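PDB 5C6O: BH2163 protein from Bacillus halodurans, which probably exports drugs and other foreign compounds across the cell membrane as an antiporter of the MATE multidrug efflux family. Local coordinates for residues I58-M63 with A136-L140; M30-A34 with M286-M290; L243-A248 with Q383-P388. One frame throughout, in Å; residues are numbered along the deposited sequence.

Contact 1. Residues I58-M63 with A136-L140. With 4YH ((2S)-2-(3,4-dimethoxyphenyl)-5-{[2-(3,4-dimethoxyphenyl)ethyl](methyl)amino}-2-(propan-2-yl)pentanenitrile), chain B.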
# COMPACT_ATOMS: atom_id res chain seq x y z
N ILE A 58 -2.13 -8.09 -15.41
CA ILE A 58 -1.95 -9.48 -15.00
C ILE A 58 -0.60 -9.60 -14.34
O ILE A 58 -0.44 -10.35 -13.38
CB ILE A 58 -1.92 -10.46 -16.17
CG1 ILE A 58 -2.64 -9.87 -17.38
CG2 ILE A 58 -2.52 -11.80 -15.74
CD1 ILE A 58 -1.88 -10.11 -18.67
N ALA A 59 0.38 -8.89 -14.90
CA ALA A 59 1.69 -8.77 -14.32
C ALA A 59 1.61 -8.25 -12.88
O ALA A 59 2.27 -8.77 -11.98
CB ALA A 59 2.57 -7.87 -15.17
N PHE A 60 0.76 -7.24 -12.67
CA PHE A 60 0.67 -6.55 -11.39
C PHE A 60 0.84 -7.45 -10.14
O PHE A 60 1.86 -7.35 -9.45
CB PHE A 60 -0.62 -5.73 -11.32
CG PHE A 60 -0.65 -4.75 -10.17
CD1 PHE A 60 -0.30 -3.42 -10.37
CD2 PHE A 60 -1.03 -5.16 -8.89
CE1 PHE A 60 -0.33 -2.51 -9.32
CE2 PHE A 60 -1.06 -4.26 -7.83
CZ PHE A 60 -0.71 -2.93 -8.05
N PRO A 61 -0.15 -8.32 -9.87
CA PRO A 61 -0.20 -9.01 -8.58
C PRO A 61 1.10 -9.68 -8.17
O PRO A 61 1.30 -9.97 -6.99
CB PRO A 61 -1.29 -10.07 -8.80
CG PRO A 61 -2.17 -9.49 -9.85
CD PRO A 61 -1.22 -8.78 -10.77
N ILE A 62 1.99 -9.89 -9.13
CA ILE A 62 3.27 -10.52 -8.84
C ILE A 62 4.30 -9.50 -8.31
O ILE A 62 5.17 -9.85 -7.52
CB ILE A 62 3.77 -11.33 -10.05
CG1 ILE A 62 2.72 -12.38 -10.43
CG2 ILE A 62 5.08 -12.04 -9.74
CD1 ILE A 62 1.78 -11.93 -11.55
N MET A 63 4.19 -8.25 -8.72
CA MET A 63 4.94 -7.21 -8.05
C MET A 63 4.43 -7.07 -6.62
O MET A 63 5.20 -6.92 -5.67
CB MET A 63 4.73 -5.89 -8.75
CG MET A 63 5.14 -5.88 -10.20
SD MET A 63 4.96 -4.19 -10.77
CE MET A 63 6.37 -3.44 -9.97
N ALA A 136 3.25 -8.78 -20.39
CA ALA A 136 3.48 -9.00 -18.97
C ALA A 136 4.91 -9.51 -18.72
O ALA A 136 5.57 -9.06 -17.78
CB ALA A 136 2.45 -9.96 -18.38
N THR A 137 5.37 -10.42 -19.57
CA THR A 137 6.73 -10.96 -19.46
C THR A 137 7.73 -9.82 -19.55
O THR A 137 8.57 -9.66 -18.67
CB THR A 137 7.03 -11.98 -20.57
OG1 THR A 137 6.26 -13.17 -20.36
CG2 THR A 137 8.53 -12.34 -20.61
N ASP A 138 7.59 -9.03 -20.61
CA ASP A 138 8.47 -7.89 -20.87
C ASP A 138 8.27 -6.74 -19.90
O ASP A 138 9.11 -5.82 -19.82
CB ASP A 138 8.26 -7.42 -22.30
CG ASP A 138 8.48 -8.53 -23.30
OD1 ASP A 138 9.25 -9.47 -22.99
OD2 ASP A 138 7.85 -8.46 -24.38
N TYR A 139 7.16 -6.79 -19.18
CA TYR A 139 6.94 -5.93 -18.06
C TYR A 139 7.65 -6.48 -16.85
O TYR A 139 8.36 -5.76 -16.16
CB TYR A 139 5.46 -5.80 -17.76
CG TYR A 139 5.16 -4.69 -16.79
CD1 TYR A 139 5.73 -3.41 -16.95
CD2 TYR A 139 4.32 -4.90 -15.70
CE1 TYR A 139 5.46 -2.38 -16.06
CE2 TYR A 139 4.04 -3.87 -14.81
CZ TYR A 139 4.60 -2.62 -14.99
OH TYR A 139 4.31 -1.60 -14.09
N LEU A 140 7.49 -7.77 -16.62
CA LEU A 140 7.91 -8.35 -15.36
C LEU A 140 9.40 -8.67 -15.26
O LEU A 140 9.99 -8.53 -14.19
CB LEU A 140 7.02 -9.55 -15.01
CG LEU A 140 6.39 -9.46 -13.60
CD1 LEU A 140 5.65 -8.13 -13.41
CD2 LEU A 140 5.47 -10.63 -13.28
C30 4YH B . -2.58 -1.73 -2.00
O19 4YH B . -1.93 -0.57 -1.33
C6 4YH B . -0.56 -0.61 -1.44
C5 4YH B . 0.09 -0.18 -2.60
C9 4YH B . 0.17 -1.08 -0.34
O23 4YH B . -0.47 -1.52 0.79
C32 4YH B . -1.31 -0.40 1.57
C13 4YH B . 1.56 -1.14 -0.44
C11 4YH B . 2.20 -0.70 -1.61
C2 4YH B . 1.49 -0.22 -2.72
C1 4YH B . 2.10 0.24 -3.95
C15 4YH B . 3.09 1.44 -3.70
C29 4YH B . 3.94 1.84 -4.93
C28 4YH B . 3.99 1.26 -2.45
C3 4YH B . 1.00 0.80 -4.73
N4 4YH B . 0.12 1.28 -5.38
C22 4YH B . 2.57 -0.96 -4.84
C26 4YH B . 4.08 -1.21 -5.03
C25 4YH B . 4.51 -0.99 -6.49
N8 4YH B . 4.36 -2.15 -7.39
C27 4YH B . 3.96 -3.42 -6.73
C16 4YH B . 3.42 -1.78 -8.46
C21 4YH B . 4.12 -1.00 -9.59
C17 4YH B . 3.43 0.16 -9.91
C12 4YH B . 2.19 0.09 -10.56
C18 4YH B . 4.00 1.39 -9.59
C14 4YH B . 3.32 2.56 -9.91
C10 4YH B . 2.08 2.50 -10.55
O24 4YH B . 1.41 3.64 -10.85
C33 4YH B . 1.37 4.49 -9.68
C7 4YH B . 1.50 1.26 -10.88
O20 4YH B . 0.27 1.25 -11.51
C31 4YH B . -0.03 0.03 -12.26

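Contact 2. Residues M30-A34 with M286-M290. With 4YH ((2S)-2-(3,4-dimethoxyphenyl)-5-{[2-(3,4-dimethoxyphenyl)ethyl](methyl)amino}-2-(propan-2-yl)pentanenitrile), chain B.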
# COMPACT_ATOMS: atom_id res chain seq x y z
N MET A 30 2.04 10.52 -2.05
CA MET A 30 1.09 9.48 -2.32
C MET A 30 0.37 9.89 -3.56
O MET A 30 0.40 9.18 -4.55
CB MET A 30 0.11 9.37 -1.17
CG MET A 30 -0.28 7.95 -0.88
SD MET A 30 -1.57 7.91 0.35
CE MET A 30 -2.22 6.27 -0.02
N PHE A 31 -0.24 11.08 -3.51
CA PHE A 31 -0.99 11.60 -4.64
C PHE A 31 -0.18 11.68 -5.93
O PHE A 31 -0.64 11.29 -7.02
CB PHE A 31 -1.49 12.99 -4.34
CG PHE A 31 -1.91 13.72 -5.57
CD1 PHE A 31 -3.24 13.72 -5.97
CD2 PHE A 31 -0.96 14.35 -6.38
CE1 PHE A 31 -3.63 14.38 -7.12
CE2 PHE A 31 -1.34 15.00 -7.54
CZ PHE A 31 -2.68 15.01 -7.91
N VAL A 32 1.00 12.26 -5.78
CA VAL A 32 1.95 12.42 -6.85
C VAL A 32 2.08 11.11 -7.62
O VAL A 32 1.63 10.97 -8.76
CB VAL A 32 3.29 12.87 -6.26
CG1 VAL A 32 4.37 13.06 -7.32
CG2 VAL A 32 3.08 14.16 -5.50
N MET A 33 2.67 10.12 -6.97
CA MET A 33 2.99 8.89 -7.66
C MET A 33 1.74 8.37 -8.34
O MET A 33 1.80 7.91 -9.46
CB MET A 33 3.56 7.88 -6.68
CG MET A 33 4.62 6.98 -7.29
SD MET A 33 4.79 5.42 -6.39
CE MET A 33 3.08 4.85 -6.34
N ALA A 34 0.60 8.49 -7.68
CA ALA A 34 -0.65 8.12 -8.30
C ALA A 34 -0.79 8.80 -9.68
O ALA A 34 -1.21 8.15 -10.65
CB ALA A 34 -1.81 8.45 -7.37
N MET A 286 -8.08 3.47 -4.92
CA MET A 286 -6.83 3.95 -4.28
C MET A 286 -6.69 5.47 -4.24
O MET A 286 -6.28 6.04 -3.21
CB MET A 286 -5.60 3.37 -4.99
CG MET A 286 -4.28 3.65 -4.27
SD MET A 286 -2.97 4.36 -5.29
CE MET A 286 -3.28 6.14 -5.10
N PHE A 287 -6.99 6.12 -5.36
CA PHE A 287 -6.76 7.55 -5.48
C PHE A 287 -7.51 8.31 -4.42
O PHE A 287 -6.95 9.10 -3.66
CB PHE A 287 -7.18 8.09 -6.83
CG PHE A 287 -6.82 9.53 -7.00
CD1 PHE A 287 -5.75 9.90 -7.80
CD2 PHE A 287 -7.53 10.52 -6.31
CE1 PHE A 287 -5.40 11.23 -7.93
CE2 PHE A 287 -7.19 11.85 -6.44
CZ PHE A 287 -6.12 12.21 -7.25
N VAL A 288 -8.81 8.08 -4.36
CA VAL A 288 -9.55 8.64 -3.27
C VAL A 288 -9.69 7.65 -2.09
O VAL A 288 -10.61 7.70 -1.28
CB VAL A 288 -10.79 9.41 -3.78
CG1 VAL A 288 -12.11 8.72 -3.43
CG2 VAL A 288 -10.68 10.88 -3.35
N MET A 289 -8.71 6.77 -1.99
CA MET A 289 -8.44 6.16 -0.70
C MET A 289 -7.41 6.99 0.06
O MET A 289 -7.59 7.25 1.26
CB MET A 289 -8.00 4.70 -0.86
CG MET A 289 -9.14 3.71 -1.08
SD MET A 289 -10.40 3.60 0.22
CE MET A 289 -11.16 5.23 0.16
N MET A 290 -6.35 7.40 -0.64
CA MET A 290 -5.32 8.34 -0.14
C MET A 290 -5.65 9.25 1.07
O MET A 290 -5.20 8.98 2.18
CB MET A 290 -4.80 9.16 -1.31
CG MET A 290 -3.97 10.39 -0.95
SD MET A 290 -2.79 10.75 -2.27
CE MET A 290 -3.56 9.92 -3.68
C30 4YH B . -2.58 -1.73 -2.00
O19 4YH B . -1.93 -0.57 -1.33
C6 4YH B . -0.56 -0.61 -1.44
C5 4YH B . 0.09 -0.18 -2.60
C9 4YH B . 0.17 -1.08 -0.34
O23 4YH B . -0.47 -1.52 0.79
C32 4YH B . -1.31 -0.40 1.57
C13 4YH B . 1.56 -1.14 -0.44
C11 4YH B . 2.20 -0.70 -1.61
C2 4YH B . 1.49 -0.22 -2.72
C1 4YH B . 2.10 0.24 -3.95
C15 4YH B . 3.09 1.44 -3.70
C29 4YH B . 3.94 1.84 -4.93
C28 4YH B . 3.99 1.26 -2.45
C3 4YH B . 1.00 0.80 -4.73
N4 4YH B . 0.12 1.28 -5.38
C22 4YH B . 2.57 -0.96 -4.84
C26 4YH B . 4.08 -1.21 -5.03
C25 4YH B . 4.51 -0.99 -6.49
N8 4YH B . 4.36 -2.15 -7.39
C27 4YH B . 3.96 -3.42 -6.73
C16 4YH B . 3.42 -1.78 -8.46
C21 4YH B . 4.12 -1.00 -9.59
C17 4YH B . 3.43 0.16 -9.91
C12 4YH B . 2.19 0.09 -10.56
C18 4YH B . 4.00 1.39 -9.59
C14 4YH B . 3.32 2.56 -9.91
C10 4YH B . 2.08 2.50 -10.55
O24 4YH B . 1.41 3.64 -10.85
C33 4YH B . 1.37 4.49 -9.68
C7 4YH B . 1.50 1.26 -10.88
O20 4YH B . 0.27 1.25 -11.51
C31 4YH B . -0.03 0.03 -12.26

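Contact 3. Residues L243-A248 with Q383-P388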
# COMPACT_ATOMS: atom_id res chain seq x y z
N LEU A 243 6.83 -10.86 13.19
CA LEU A 243 5.82 -10.64 14.21
C LEU A 243 4.85 -9.56 13.78
O LEU A 243 3.67 -9.80 13.55
CB LEU A 243 6.50 -10.20 15.51
CG LEU A 243 6.75 -11.15 16.68
CD1 LEU A 243 7.65 -10.52 17.73
CD2 LEU A 243 5.42 -11.56 17.31
N VAL A 244 5.37 -8.34 13.66
CA VAL A 244 4.53 -7.21 13.35
C VAL A 244 4.00 -7.32 11.94
O VAL A 244 2.80 -7.24 11.71
CB VAL A 244 5.30 -5.90 13.47
CG1 VAL A 244 4.46 -4.77 12.90
CG2 VAL A 244 5.65 -5.64 14.93
N GLY A 245 4.91 -7.50 10.99
CA GLY A 245 4.54 -7.60 9.60
C GLY A 245 3.54 -8.70 9.29
O GLY A 245 2.79 -8.59 8.33
N LEU A 246 3.52 -9.74 10.11
CA LEU A 246 2.64 -10.89 9.84
C LEU A 246 1.26 -10.49 9.31
O LEU A 246 0.89 -10.96 8.24
CB LEU A 246 2.57 -11.89 11.01
CG LEU A 246 3.30 -13.23 10.80
CD1 LEU A 246 4.24 -13.57 11.95
CD2 LEU A 246 2.34 -14.39 10.52
N PRO A 247 0.52 -9.62 10.03
CA PRO A 247 -0.80 -9.23 9.51
C PRO A 247 -0.67 -8.23 8.40
O PRO A 247 -1.55 -8.14 7.54
CB PRO A 247 -1.46 -8.56 10.71
CG PRO A 247 -0.32 -7.95 11.42
CD PRO A 247 0.80 -8.95 11.31
N ALA A 248 0.40 -7.46 8.42
CA ALA A 248 0.68 -6.58 7.31
C ALA A 248 0.65 -7.30 5.94
O ALA A 248 -0.18 -6.97 5.08
CB ALA A 248 2.00 -5.86 7.54
N GLN A 383 -1.10 -1.86 14.85
CA GLN A 383 0.10 -2.16 14.10
C GLN A 383 1.25 -1.24 14.45
O GLN A 383 2.39 -1.69 14.48
CB GLN A 383 -0.17 -2.21 12.59
CG GLN A 383 -0.85 -3.51 12.16
CD GLN A 383 -0.31 -4.07 10.84
OE1 GLN A 383 0.59 -3.50 10.23
NE2 GLN A 383 -0.86 -5.21 10.42
N SER A 384 0.97 0.04 14.74
CA SER A 384 2.00 0.90 15.33
C SER A 384 2.29 0.31 16.70
O SER A 384 3.46 0.10 17.09
CB SER A 384 1.55 2.36 15.42
OG SER A 384 0.14 2.48 15.35
N LEU A 385 1.21 -0.01 17.41
CA LEU A 385 1.31 -0.75 18.64
C LEU A 385 1.60 -2.26 18.39
O LEU A 385 0.71 -3.12 18.56
CB LEU A 385 0.01 -0.55 19.43
CG LEU A 385 -0.18 -1.47 20.65
CD1 LEU A 385 0.44 -0.89 21.92
CD2 LEU A 385 -1.65 -1.83 20.90
N GLY A 386 2.85 -2.58 18.01
CA GLY A 386 3.26 -3.93 17.59
C GLY A 386 2.62 -5.18 18.21
O GLY A 386 3.33 -6.17 18.43
N LYS A 387 1.31 -5.15 18.47
CA LYS A 387 0.53 -6.35 18.86
C LYS A 387 -0.54 -6.65 17.80
O LYS A 387 -1.77 -6.59 18.04
CB LYS A 387 -0.03 -6.25 20.30
CG LYS A 387 1.00 -6.66 21.36
CD LYS A 387 0.49 -6.50 22.78
CE LYS A 387 1.64 -6.61 23.77
NZ LYS A 387 1.23 -6.29 25.16
N PRO A 388 -0.04 -7.02 16.61
CA PRO A 388 -0.78 -7.07 15.38
C PRO A 388 -1.58 -8.35 15.35
O PRO A 388 -2.10 -8.75 14.32
CB PRO A 388 0.33 -7.07 14.31
CG PRO A 388 1.62 -7.34 15.04
CD PRO A 388 1.27 -7.68 16.44

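Contact 1. Residues I58-M63 with A136-L140
This buried contact, mostly of apolar side chains and without hydrogen bonds between the segments, joins two membrane helices, 51-83 and 130-143, beside the bound drug. It illustrates helix packing in which a small residue stands where the backbones are nearest and larger side chains fill in beside it. The short segments run in the same general direction, inclined at a crossing angle of -30°, and their axes approach to 9.5 Å. A59 faces A136 at the nearest point: A59 CB lies 3.8 Å from A136 CB and meets the Y139 ring at the edge, in plane, 3.5 Å from CD2. The same methyl receives one branch of L140, CD1, while the other branch, CD2, lies against I62, one turn on from A59, 3.7 Å from I62 CB; the I62 and L140 side chains cross at about a right angle.

Helix 51-83, a predicted membrane helix of this MATE-family protein, is kinked here at P61, which has no N-H to give to the preceding turn. Beyond the kink, M63 adds a Met-aromatic contact, its SD standing obliquely 5.2 Å from the centroid of the Y139 ring. M63 has CG beside the backbone N (chi1 -59°) and bends at chi3 (74°), which brings its methyl beside the central tertiary amine of the ligand: CE is 3.5 Å from 4YH N8. F60, with CB directed away from helix 130-143, belongs to the drug pocket as well, its CE1 3.8 Å from ring carbon C12 of 4YH. Behind the interface, A136 and L140 pack on L123 of helix 119-124, and Y139 touches V195 and S199 of helix 195-215.

Contact 2. Residues M30-A34 with M286-M290
M30 and M290 lie alongside each other with their chains running in opposite directions, and the thioether of M30 lies against M290: M30 SD is 3.7 Å from M290 CG, and M30 CE is 3.7 Å from M290 CA. Next to them F31 and F287 point the same way, side by side. Their rings meet rim to rim, neither over the face of the other, with centroids 5.5 Å apart and planes at 76°; CD1 of F31 is 3.8 Å from CE1 of F287. One turn along from M30, the small A34 takes up the tip of M286, its CB 3.6 Å from M286 CE, and lies 4.2 Å from F287 CD1. M286 starts with CG anti to its backbone N (chi1 -171°) and then bends at both chi2 and chi3, which carries the terminal methyl across to A34.

Further out, M30 also packs on M293 and Q297 of helix 290-305, the helix that begins as 286-290 ends, and side chains of 286-290 touching I333 place that segment next to helix 312-336. On helix 25-44, M33 turns to the drug instead: its CE sits 3.4 Å from the isopropyl methyl C29 of 4YH and 3.8 Å from the methoxy methyl C33. The contact thus bridges the two MatE regions of the sequence, 25-186 and 247-409, behind one wall of the pocket.

No hydrogen bond crosses between the segments. Cohesion comes from dispersion among thioethers, methyls and phenyl rims. Methionine chains are flexible and polarisable, and contacts of this kind are only weakly directional, with no polar bond to fix the position of one segment against the other.

Contact 3. Residues L243-A248 with Q383-P388
The flat amide of Q383 and the pyrrolidine rings of P247 and P388 meet in one small cluster. The amide, as modelled, places NE2 by the P247 ring, 3.4 Å from P247 CB, and OE1 by A248, 3.8 Å from A248 CB. The two proline rings cross obliquely, CD of P247 being 3.6 Å from P388 CB. At the neighbouring ring atom, CG, P388 meets the helix backbone, 3.4 Å from V244 CA and 3.5 Å from L243 O. Q383 reaches across with CG beside the backbone N (chi1 -77°) and a bend at chi2, its side chain and that of P247 coming from opposite directions.

V244 spreads its two methyls along the incoming loop: CG1 is directed to the carbonyl O of Q383, and CG2 is 4.0 Å from G386 CA. The backbones are nearest at this point, with V244 CA and G386 CA 5.5 Å apart, an approach consistent with the absence of a side chain on G386. The pairing illustrates how prolines shape membrane helices. P247 interrupts the hydrogen-bonding ladder and kinks helix 238-259, whereas P388 occupies the N-cap position of helix 389-401. Around them V244 packs on S79 and Q383 on I75, both of helix 51-83, and P247 touches L392. Further along the kinked helix lies Q252 of the drug pocket, and the side chain of A248 is about 8 Å from the ligand.

No hydrogen bond links the two segments, although the amide of Q383 comes close to the backbone N of A248. The join therefore rests on packing: proline rings, a valine and an amide fitted against each other and against backbone.

How the contacts relate
From the N terminus, helix 25-44 supplies the first half of contact 2. Helix 51-83 follows directly and opens contact 1, which 136-140 soon closes, so this short loop is nested within the long one that contact 2 completes at 286-290. Before that closure, 243-248 opens contact 3, finished only at 383-388; contacts 2 and 3 therefore cross, while contacts 1 and 3 stand in series. Contact 1 stays inside the first MatE region, contact 2 joins that region to the second, and contact 3 ties helix 238-259 to the loop leading into helix 389-401. None touches another, but contacts 1 and 2, with centres 21 Å apart, both reach the same bound 4YH molecule.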